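Side-chain contacts in Yop proteins translocation protein H (Yersinia pestis, PDB 1Z21), which may regulate assembly of the type III secretion injectisome, possibly by controlling secretion or polymerisation of the needle subunit YscF, and contributes to virulence: residues V12-Q15 against Q16-S20; P22-H25 against A26-E29; L96-L99 against I100-L104. All coordinates share one frame; numbering follows the deposited sequence.

Following the chain from its N terminus, the three contacts come in series, without nesting or crossing. Contact 1 lies in the last turns of helix 6-19 and runs to Ser20, where the chain leaves the helix. Contact 2 opens two residues later and closes the turn into helix 25-43 at its N-cap. These two touch: Tyr17 CE1 lies 3.8 Å from Leu28 CB, joining the two consecutive helices. Contact 3, in helix 94-107, lies across the chain's centre from contact 1, about 25 Å between centres, and packs on helices 25-43, 52-66 and 71-82. Helix 25-43 thus takes part in contact 2 near its start and packs on contact 3 through Leu39, Leu40 and Phe43.

Contact 1 (V12-Q15 against Q16-S20); sequences VLWQ and QYYAS
Trp14, Tyr17 and Tyr18 form an aromatic cluster near the C-terminal end of helix 6-19. On the packed side, the benzo half of the indole does the touching. Tyr18 CE2 comes to 3.5 Å from Trp14 CE3; the planes differ by 20°, but the rings are displaced until little of one lies over the other. Tyr17 instead brings CD2 to the indole edge, 3.8 Å from Trp14 CZ3, with its ring turned 83° to the indole. Its CG lies anti to the backbone N (chi1 173°), whereas that of Tyr18 is opposite the carbonyl carbon; the two phenols therefore reach the indole on different courses. Leu31 and Ile76 also pack on Trp14, while Asp67 accepts a hydrogen bond from its NE1. Arg72 and Lys71 make cation-pi contacts with Trp14 and Tyr18 respectively. In the backbone, Tyr18 N donates to Trp14 O at 3.0 Å, one of four successive i to i+4 helix bonds.

The solvent side is looser. Gln15 and Gln16 meet there through one water, which donates to Gln15 OE1 at 2.9 Å and accepts from Gln16 NE2 at the same distance. With Asp67 holding the indole N-H and cation-pi partners on two of the rings, the cluster probably gains electrostatic as well as apolar attraction, whereas the glutamine pair relies on a water bridge.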
ATOM      1  N   VAL A  12       1.093   3.996  16.428  1.00 18.82           N
ATOM      2  CA  VAL A  12       1.897   5.185  16.752  1.00 18.12           C
ATOM      3  C   VAL A  12       2.352   5.897  15.471  1.00 17.49           C
ATOM      4  O   VAL A  12       2.357   7.129  15.395  1.00 17.73           O
ATOM      5  CB  VAL A  12       3.125   4.858  17.635  1.00 17.97           C
ATOM      6  CG1 VAL A  12       3.967   6.123  17.891  1.00 18.18           C
ATOM      7  CG2 VAL A  12       2.680   4.232  18.959  1.00 18.60           C
ATOM      8  N   LEU A  13       2.717   5.121  14.455  1.00 16.92           N
ATOM      9  CA  LEU A  13       3.108   5.677  13.167  1.00 16.16           C
ATOM     10  C   LEU A  13       1.956   6.464  12.552  1.00 16.03           C
ATOM     11  O   LEU A  13       2.144   7.577  12.075  1.00 15.17           O
ATOM     12  CB  LEU A  13       3.564   4.574  12.205  1.00 16.28           C
ATOM     13  CG  LEU A  13       4.994   4.076  12.383  1.00 16.86           C
ATOM     14  CD1 LEU A  13       5.205   2.713  11.741  1.00 17.21           C
ATOM     15  CD2 LEU A  13       5.973   5.076  11.818  1.00 17.49           C
ATOM     16  N   TRP A  14       0.760   5.882  12.553  1.00 16.92           N
ATOM     17  CA  TRP A  14      -0.383   6.548  11.943  1.00 16.86           C
ATOM     18  C   TRP A  14      -0.721   7.818  12.721  1.00 17.53           C
ATOM     19  O   TRP A  14      -1.096   8.821  12.121  1.00 17.75           O
ATOM     20  CB  TRP A  14      -1.588   5.617  11.839  1.00 16.83           C
ATOM     21  CG  TRP A  14      -1.542   4.689  10.649  1.00 15.42           C
ATOM     22  CD1 TRP A  14      -1.476   3.321  10.675  1.00 14.04           C
ATOM     23  CD2 TRP A  14      -1.574   5.056   9.264  1.00 14.86           C
ATOM     24  NE1 TRP A  14      -1.462   2.823   9.397  1.00 13.81           N
ATOM     25  CE2 TRP A  14      -1.512   3.865   8.510  1.00 13.13           C
ATOM     26  CE3 TRP A  14      -1.633   6.279   8.577  1.00 14.70           C
ATOM     27  CZ2 TRP A  14      -1.528   3.855   7.115  1.00 14.19           C
ATOM     28  CZ3 TRP A  14      -1.646   6.272   7.177  1.00 15.55           C
ATOM     29  CH2 TRP A  14      -1.591   5.065   6.464  1.00 14.13           C
ATOM     30  N   GLN A  15      -0.572   7.768  14.044  1.00 18.07           N
ATOM     31  CA  GLN A  15      -0.798   8.930  14.903  1.00 18.87           C
ATOM     32  C   GLN A  15       0.080  10.082  14.470  1.00 18.45           C
ATOM     33  O   GLN A  15      -0.409  11.202  14.303  1.00 18.56           O
ATOM     34  CB  GLN A  15      -0.517   8.605  16.376  1.00 19.34           C
ATOM     35  CG  GLN A  15      -1.610   7.807  17.076  1.00 21.55           C
ATOM     36  CD  GLN A  15      -1.136   7.209  18.394  1.00 24.25           C
ATOM     37  OE1 GLN A  15      -0.175   7.705  18.997  1.00 26.02           O
ATOM     38  NE2 GLN A  15      -1.791   6.134  18.835  1.00 27.29           N
ATOM     39  N   GLN A  16       1.367   9.804  14.288  1.00 18.31           N
ATOM     40  CA  GLN A  16       2.320  10.832  13.894  1.00 18.47           C
ATOM     41  C   GLN A  16       2.084  11.291  12.466  1.00 18.58           C
ATOM     42  O   GLN A  16       2.247  12.472  12.162  1.00 18.97           O
ATOM     43  CB  GLN A  16       3.774  10.368  14.066  1.00 18.89           C
ATOM     44  CG  GLN A  16       4.271  10.344  15.501  1.00 20.27           C
ATOM     45  CD  GLN A  16       4.127  11.678  16.220  1.00 20.90           C
ATOM     46  OE1 GLN A  16       4.710  12.679  15.796  1.00 22.67           O
ATOM     47  NE2 GLN A  16       3.345  11.691  17.303  1.00 24.46           N
ATOM     48  N   TYR A  17       1.690  10.375  11.587  1.00 17.37           N
ATOM     49  CA  TYR A  17       1.432  10.763  10.208  1.00 17.66           C
ATOM     50  C   TYR A  17       0.273  11.762  10.131  1.00 18.18           C
ATOM     51  O   TYR A  17       0.420  12.821   9.535  1.00 18.33           O
ATOM     52  CB  TYR A  17       1.127   9.555   9.323  1.00 16.88           C
ATOM     53  CG  TYR A  17       0.707   9.964   7.940  1.00 15.95           C
ATOM     54  CD1 TYR A  17       1.630  10.475   7.041  1.00 15.82           C
ATOM     55  CD2 TYR A  17      -0.625   9.876   7.537  1.00 16.27           C
ATOM     56  CE1 TYR A  17       1.236  10.882   5.769  1.00 16.71           C
ATOM     57  CE2 TYR A  17      -1.019  10.286   6.279  1.00 16.75           C
ATOM     58  CZ  TYR A  17      -0.085  10.786   5.407  1.00 18.24           C
ATOM     59  OH  TYR A  17      -0.475  11.181   4.157  1.00 21.60           O
ATOM     60  N   TYR A  18      -0.863  11.429  10.733  1.00 19.30           N
ATOM     61  CA  TYR A  18      -2.081  12.240  10.586  1.00 20.52           C
ATOM     62  C   TYR A  18      -2.004  13.564  11.342  1.00 21.10           C
ATOM     63  O   TYR A  18      -2.596  14.553  10.920  1.00 21.45           O
ATOM     64  CB  TYR A  18      -3.322  11.465  11.038  1.00 20.92           C
ATOM     65  CG  TYR A  18      -3.820  10.471  10.006  1.00 22.63           C
ATOM     66  CD1 TYR A  18      -4.098  10.866   8.706  1.00 24.22           C
ATOM     67  CD2 TYR A  18      -3.997   9.129  10.336  1.00 25.14           C
ATOM     68  CE1 TYR A  18      -4.536   9.951   7.750  1.00 25.43           C
ATOM     69  CE2 TYR A  18      -4.442   8.211   9.396  1.00 25.61           C
ATOM     70  CZ  TYR A  18      -4.706   8.620   8.107  1.00 26.00           C
ATOM     71  OH  TYR A  18      -5.153   7.705   7.176  1.00 28.43           O
ATOM     72  N   ALA A  19      -1.276  13.574  12.450  1.00 21.60           N
ATOM     73  CA  ALA A  19      -1.063  14.801  13.213  1.00 22.00           C
ATOM     74  C   ALA A  19      -0.230  15.784  12.395  1.00 22.16           C
ATOM     75  O   ALA A  19      -0.542  16.991  12.362  1.00 23.00           O
ATOM     76  CB  ALA A  19      -0.355  14.492  14.526  1.00 21.88           C
ATOM     77  N   SER A  20       0.787  15.248  11.710  1.00 21.50           N
ATOM     78  CA  SER A  20       1.801  16.036  11.028  1.00 20.86           C
ATOM     79  C   SER A  20       1.173  17.008  10.059  1.00 20.90           C
ATOM     80  O   SER A  20       0.143  16.736   9.468  1.00 20.14           O
ATOM     81  CB  SER A  20       2.817  15.151  10.297  1.00 20.86           C
ATOM     82  OG  SER A  20       2.225  14.461   9.209  1.00 18.82           O
TER
HETATM   83  O   HOH W   1       2.080   9.538  18.785  1.00 28.98           O

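Contact 2 (P22-H25 against A26-E29); sequences PPDH and AVLE
Asp24 caps the N terminus of helix 25-43, its carboxylate accepting from the amides of Ala26 and Val27: an N-cap with OD1 as the shared acceptor. The straighter bond comes from Val27 N, 3.2 Å from Asp24 OD1 with an N-H...O angle of 155°, approaching 51° off the carboxylate plane. The bond from Ala26 N is shorter, 2.9 Å to Asp24 OD1, but bent and weak. Ala26 CB lies close by as well, 3.3 Å from Asp24 OD1. Two first-turn amides thus share one oxygen, and its negative charge probably interacts favourably with the helix dipole.

Around this polar centre, Val27 CG2 packs 3.7 Å from Asp24 CG, the two side chains lying nearly perpendicular. A chi1 of -170° turns the Asp24 carboxylate away from its own N and forward over the first turn. Behind it the backbone takes over: Asp24 O accepts from Leu28 N, and His25 O from Glu29 N. Farther out, Tyr17 packs against Val27 and Leu28, and Ser20 ties the cap to the end of helix 6-19, its OG accepting a hydrogen bond from Asp24 N.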
ATOM      1  N   PRO A  22       2.934  19.989   7.310  1.00 19.99           N
ATOM      2  CA  PRO A  22       2.266  19.199   6.268  1.00 19.50           C
ATOM      3  C   PRO A  22       2.466  17.701   6.489  1.00 19.07           C
ATOM      4  O   PRO A  22       3.305  17.316   7.320  1.00 18.65           O
ATOM      5  CB  PRO A  22       2.989  19.639   4.991  1.00 19.73           C
ATOM      6  CG  PRO A  22       4.306  20.082   5.451  1.00 20.65           C
ATOM      7  CD  PRO A  22       4.100  20.725   6.789  1.00 20.06           C
ATOM      8  N   PRO A  23       1.699  16.865   5.802  1.00 18.52           N
ATOM      9  CA  PRO A  23       1.842  15.416   5.949  1.00 18.60           C
ATOM     10  C   PRO A  23       3.290  14.935   5.741  1.00 18.80           C
ATOM     11  O   PRO A  23       3.932  15.280   4.748  1.00 19.29           O
ATOM     12  CB  PRO A  23       0.901  14.859   4.879  1.00 18.60           C
ATOM     13  CG  PRO A  23      -0.105  15.918   4.669  1.00 18.49           C
ATOM     14  CD  PRO A  23       0.604  17.213   4.885  1.00 19.06           C
ATOM     15  N   ASP A  24       3.786  14.165   6.697  1.00 19.01           N
ATOM     16  CA  ASP A  24       5.176  13.764   6.728  1.00 19.43           C
ATOM     17  C   ASP A  24       5.371  12.458   5.954  1.00 18.88           C
ATOM     18  O   ASP A  24       4.959  11.401   6.403  1.00 18.86           O
ATOM     19  CB  ASP A  24       5.613  13.587   8.184  1.00 19.75           C
ATOM     20  CG  ASP A  24       7.100  13.411   8.325  1.00 22.04           C
ATOM     21  OD1 ASP A  24       7.684  12.665   7.533  1.00 25.61           O
ATOM     22  OD2 ASP A  24       7.770  13.983   9.196  1.00 22.63           O
ATOM     23  N   HIS A  25       6.006  12.543   4.795  1.00 19.11           N
ATOM     24  CA  HIS A  25       6.177  11.375   3.934  1.00 19.54           C
ATOM     25  C   HIS A  25       7.215  10.391   4.422  1.00 19.03           C
ATOM     26  O   HIS A  25       7.217   9.242   3.999  1.00 18.75           O
ATOM     27  CB  HIS A  25       6.535  11.801   2.516  1.00 20.47           C
ATOM     28  CG  HIS A  25       5.488  12.640   1.869  1.00 23.80           C
ATOM     29  ND1 HIS A  25       4.149  12.489   2.145  1.00 28.21           N
ATOM     30  CD2 HIS A  25       5.581  13.642   0.969  1.00 28.13           C
ATOM     31  CE1 HIS A  25       3.461  13.365   1.438  1.00 28.33           C
ATOM     32  NE2 HIS A  25       4.305  14.079   0.719  1.00 27.30           N
ATOM     33  N   ALA A  26       8.130  10.835   5.276  1.00 18.16           N
ATOM     34  CA  ALA A  26       9.109   9.924   5.843  1.00 17.63           C
ATOM     35  C   ALA A  26       8.405   8.945   6.767  1.00 17.02           C
ATOM     36  O   ALA A  26       8.713   7.760   6.772  1.00 16.67           O
ATOM     37  CB  ALA A  26      10.197  10.692   6.580  1.00 18.05           C
ATOM     38  N   VAL A  27       7.414   9.432   7.509  1.00 16.14           N
ATOM     39  CA  VAL A  27       6.634   8.581   8.389  1.00 15.35           C
ATOM     40  C   VAL A  27       5.801   7.621   7.547  1.00 14.82           C
ATOM     41  O   VAL A  27       5.718   6.434   7.832  1.00 14.36           O
ATOM     42  CB  VAL A  27       5.732   9.412   9.318  1.00 15.84           C
ATOM     43  CG1 VAL A  27       4.837   8.505  10.138  1.00 16.45           C
ATOM     44  CG2 VAL A  27       6.595  10.290  10.243  1.00 15.22           C
ATOM     45  N   LEU A  28       5.189   8.148   6.496  1.00 14.99           N
ATOM     46  CA  LEU A  28       4.391   7.315   5.608  1.00 14.73           C
ATOM     47  C   LEU A  28       5.251   6.257   4.900  1.00 14.67           C
ATOM     48  O   LEU A  28       4.799   5.140   4.672  1.00 14.47           O
ATOM     49  CB  LEU A  28       3.640   8.190   4.608  1.00 14.92           C
ATOM     50  CG  LEU A  28       2.596   7.486   3.739  1.00 14.07           C
ATOM     51  CD1 LEU A  28       1.516   6.828   4.572  1.00 15.71           C
ATOM     52  CD2 LEU A  28       1.994   8.495   2.785  1.00 14.94           C
ATOM     53  N   GLU A  29       6.497   6.589   4.584  1.00 15.00           N
ATOM     54  CA  GLU A  29       7.409   5.621   3.977  1.00 15.66           C
ATOM     55  C   GLU A  29       7.723   4.472   4.942  1.00 15.66           C
ATOM     56  O   GLU A  29       7.747   3.300   4.557  1.00 15.56           O
ATOM     57  CB  GLU A  29       8.689   6.325   3.507  1.00 16.20           C
ATOM     58  CG  GLU A  29       9.814   5.400   3.063  1.00 17.29           C
ATOM     59  CD  GLU A  29       9.451   4.552   1.864  1.00 19.24           C
ATOM     60  OE1 GLU A  29       8.477   4.890   1.148  1.00 18.63           O
ATOM     61  OE2 GLU A  29      10.142   3.544   1.645  1.00 18.59           O
TER

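Contact 3 (L96-L99 against I100-L104); sequences LSEL and INKEL
The charged pair is Glu98 and Lys102, one helical turn apart on helix 94-107. Glu98 OE2 forms a salt bridge with Lys102 NZ at 3.3 Å, and the same oxygen lies 3.2 Å from Lys102 CE. The lysine therefore meets the carboxylate with the last methylene of its chain as well as with its ammonium group. The Glu98 chain sets out trans to its own N (chi1 175°) and then bends at chi2; Lys102 runs extended through chi3 before turning at chi4 (-73°), which brings NZ back to the acid.

Apolar contact occupies another flank. Leu96 CG meets Ile100 CD1 at 4.1 Å, and Ile100 CG1 also comes to 3.2 Å from Leu96 O. Both side chains are buried: Leu39, Leu40 and Phe43 of helix 25-43 cover Leu96, Val80 and Leu81 of helix 71-82 cover Ile100, and the neighbouring Leu99 touches Phe43 as well as Asp55 and Leu59 of helix 52-66.

Backbone hydrogen bonds of i to i+4 type join the two halves. Ile100 N donates to Leu96 O at 2.9 Å, Lys102 N to Glu98 O at 3.0 Å, and Asn101 N and Glu103 N follow the same pattern. The polar ends of two other side chains have partners beyond the segment: Ser97 OG hydrogen-bonds to Leu93 O, one turn earlier, and Glu103 makes a salt bridge with Arg60 on helix 52-66.

An i to i+4 acid-lysine pair on one flank and leucine and isoleucine on another make this an amphipathic helix, here packed on three others within the five-helix YopR core, which structurally resembles one domain of YopN.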
ATOM      1  N   LEU A  96       2.937  -4.124 -10.950  1.00 23.01           N
ATOM      2  CA  LEU A  96       2.430  -3.737  -9.627  1.00 22.13           C
ATOM      3  C   LEU A  96       1.925  -2.300  -9.663  1.00 21.77           C
ATOM      4  O   LEU A  96       0.907  -1.969  -9.058  1.00 21.35           O
ATOM      5  CB  LEU A  96       3.506  -3.918  -8.543  1.00 22.02           C
ATOM      6  CG  LEU A  96       3.117  -3.543  -7.099  1.00 21.87           C
ATOM      7  CD1 LEU A  96       1.829  -4.227  -6.636  1.00 20.78           C
ATOM      8  CD2 LEU A  96       4.251  -3.859  -6.122  1.00 21.05           C
ATOM      9  N   SER A  97       2.629  -1.447 -10.391  1.00 21.30           N
ATOM     10  CA  SER A  97       2.214  -0.067 -10.543  1.00 21.62           C
ATOM     11  C   SER A  97       0.831   0.027 -11.172  1.00 20.59           C
ATOM     12  O   SER A  97       0.008   0.835 -10.755  1.00 20.31           O
ATOM     13  CB  SER A  97       3.244   0.692 -11.373  1.00 21.86           C
ATOM     14  OG  SER A  97       4.471   0.706 -10.681  1.00 24.13           O
ATOM     15  N   GLU A  98       0.573  -0.817 -12.169  1.00 20.24           N
ATOM     16  CA  GLU A  98      -0.708  -0.806 -12.876  1.00 19.41           C
ATOM     17  C   GLU A  98      -1.820  -1.337 -11.980  1.00 18.30           C
ATOM     18  O   GLU A  98      -2.920  -0.792 -11.958  1.00 17.95           O
ATOM     19  CB  GLU A  98      -0.636  -1.633 -14.160  1.00 19.98           C
ATOM     20  CG  GLU A  98      -1.963  -1.774 -14.901  1.00 21.11           C
ATOM     21  CD  GLU A  98      -2.557  -0.455 -15.349  1.00 24.87           C
ATOM     22  OE1 GLU A  98      -1.848   0.569 -15.331  1.00 26.20           O
ATOM     23  OE2 GLU A  98      -3.748  -0.440 -15.736  1.00 26.14           O
ATOM     24  N   LEU A  99      -1.520  -2.407 -11.256  1.00 17.57           N
ATOM     25  CA  LEU A  99      -2.429  -2.962 -10.255  1.00 17.95           C
ATOM     26  C   LEU A  99      -2.856  -1.913  -9.242  1.00 16.59           C
ATOM     27  O   LEU A  99      -4.029  -1.807  -8.895  1.00 15.93           O
ATOM     28  CB  LEU A  99      -1.725  -4.077  -9.482  1.00 18.86           C
ATOM     29  CG  LEU A  99      -2.357  -5.445  -9.394  1.00 22.26           C
ATOM     30  CD1 LEU A  99      -2.890  -5.888 -10.756  1.00 22.94           C
ATOM     31  CD2 LEU A  99      -1.287  -6.400  -8.877  1.00 22.58           C
ATOM     32  N   ILE A 100      -1.876  -1.164  -8.740  1.00 16.18           N
ATOM     33  CA  ILE A 100      -2.120  -0.149  -7.734  1.00 15.80           C
ATOM     34  C   ILE A 100      -3.046   0.906  -8.283  1.00 15.74           C
ATOM     35  O   ILE A 100      -4.008   1.316  -7.635  1.00 15.16           O
ATOM     36  CB  ILE A 100      -0.795   0.472  -7.261  1.00 16.15           C
ATOM     37  CG1 ILE A 100      -0.072  -0.528  -6.359  1.00 16.23           C
ATOM     38  CG2 ILE A 100      -1.055   1.793  -6.523  1.00 16.04           C
ATOM     39  CD1 ILE A 100       1.313  -0.073  -5.930  1.00 17.18           C
ATOM     40  N   ASN A 101      -2.772   1.334  -9.502  1.00 15.85           N
ATOM     41  CA  ASN A 101      -3.592   2.352 -10.108  1.00 16.88           C
ATOM     42  C   ASN A 101      -5.040   1.891 -10.347  1.00 16.45           C
ATOM     43  O   ASN A 101      -5.951   2.686 -10.205  1.00 15.97           O
ATOM     44  CB  ASN A 101      -2.890   2.908 -11.346  1.00 17.78           C
ATOM     45  CG  ASN A 101      -1.640   3.752 -10.968  1.00 21.05           C
ATOM     46  OD1 ASN A 101      -1.726   4.696 -10.158  1.00 24.69           O
ATOM     47  ND2 ASN A 101      -0.485   3.391 -11.516  1.00 27.24           N
ATOM     48  N   LYS A 102      -5.248   0.611 -10.649  1.00 16.14           N
ATOM     49  CA  LYS A 102      -6.607   0.081 -10.795  1.00 16.29           C
ATOM     50  C   LYS A 102      -7.354   0.074  -9.459  1.00 15.57           C
ATOM     51  O   LYS A 102      -8.526   0.429  -9.403  1.00 15.93           O
ATOM     52  CB  LYS A 102      -6.587  -1.318 -11.423  1.00 17.04           C
ATOM     53  CG  LYS A 102      -6.167  -1.299 -12.870  1.00 19.41           C
ATOM     54  CD  LYS A 102      -6.603  -2.514 -13.599  1.00 21.83           C
ATOM     55  CE  LYS A 102      -6.106  -2.499 -15.030  1.00 22.68           C
ATOM     56  NZ  LYS A 102      -6.842  -1.515 -15.854  1.00 24.05           N
ATOM     57  N   GLU A 103      -6.676  -0.309  -8.378  1.00 14.56           N
ATOM     58  CA  GLU A 103      -7.280  -0.225  -7.041  1.00 13.68           C
ATOM     59  C   GLU A 103      -7.568   1.215  -6.627  1.00 13.61           C
ATOM     60  O   GLU A 103      -8.600   1.481  -6.034  1.00 13.09           O
ATOM     61  CB  GLU A 103      -6.408  -0.911  -5.985  1.00 13.84           C
ATOM     62  CG  GLU A 103      -6.983  -0.885  -4.560  1.00 11.94           C
ATOM     63  CD  GLU A 103      -8.346  -1.567  -4.412  1.00 14.92           C
ATOM     64  OE1 GLU A 103      -8.710  -2.416  -5.256  1.00 14.29           O
ATOM     65  OE2 GLU A 103      -9.052  -1.265  -3.428  1.00 14.85           O
ATOM     66  N   LEU A 104      -6.668   2.148  -6.936  1.00 13.64           N
ATOM     67  CA  LEU A 104      -6.903   3.539  -6.584  1.00 13.82           C
ATOM     68  C   LEU A 104      -8.153   4.064  -7.302  1.00 14.23           C
ATOM     69  O   LEU A 104      -8.908   4.829  -6.734  1.00 13.59           O
ATOM     70  CB  LEU A 104      -5.679   4.415  -6.873  1.00 13.54           C
ATOM     71  CG  LEU A 104      -4.541   4.239  -5.863  1.00 14.61           C
ATOM     72  CD1 LEU A 104      -3.288   4.901  -6.358  1.00 16.16           C
ATOM     73  CD2 LEU A 104      -4.898   4.809  -4.513  1.00 14.17           C
TER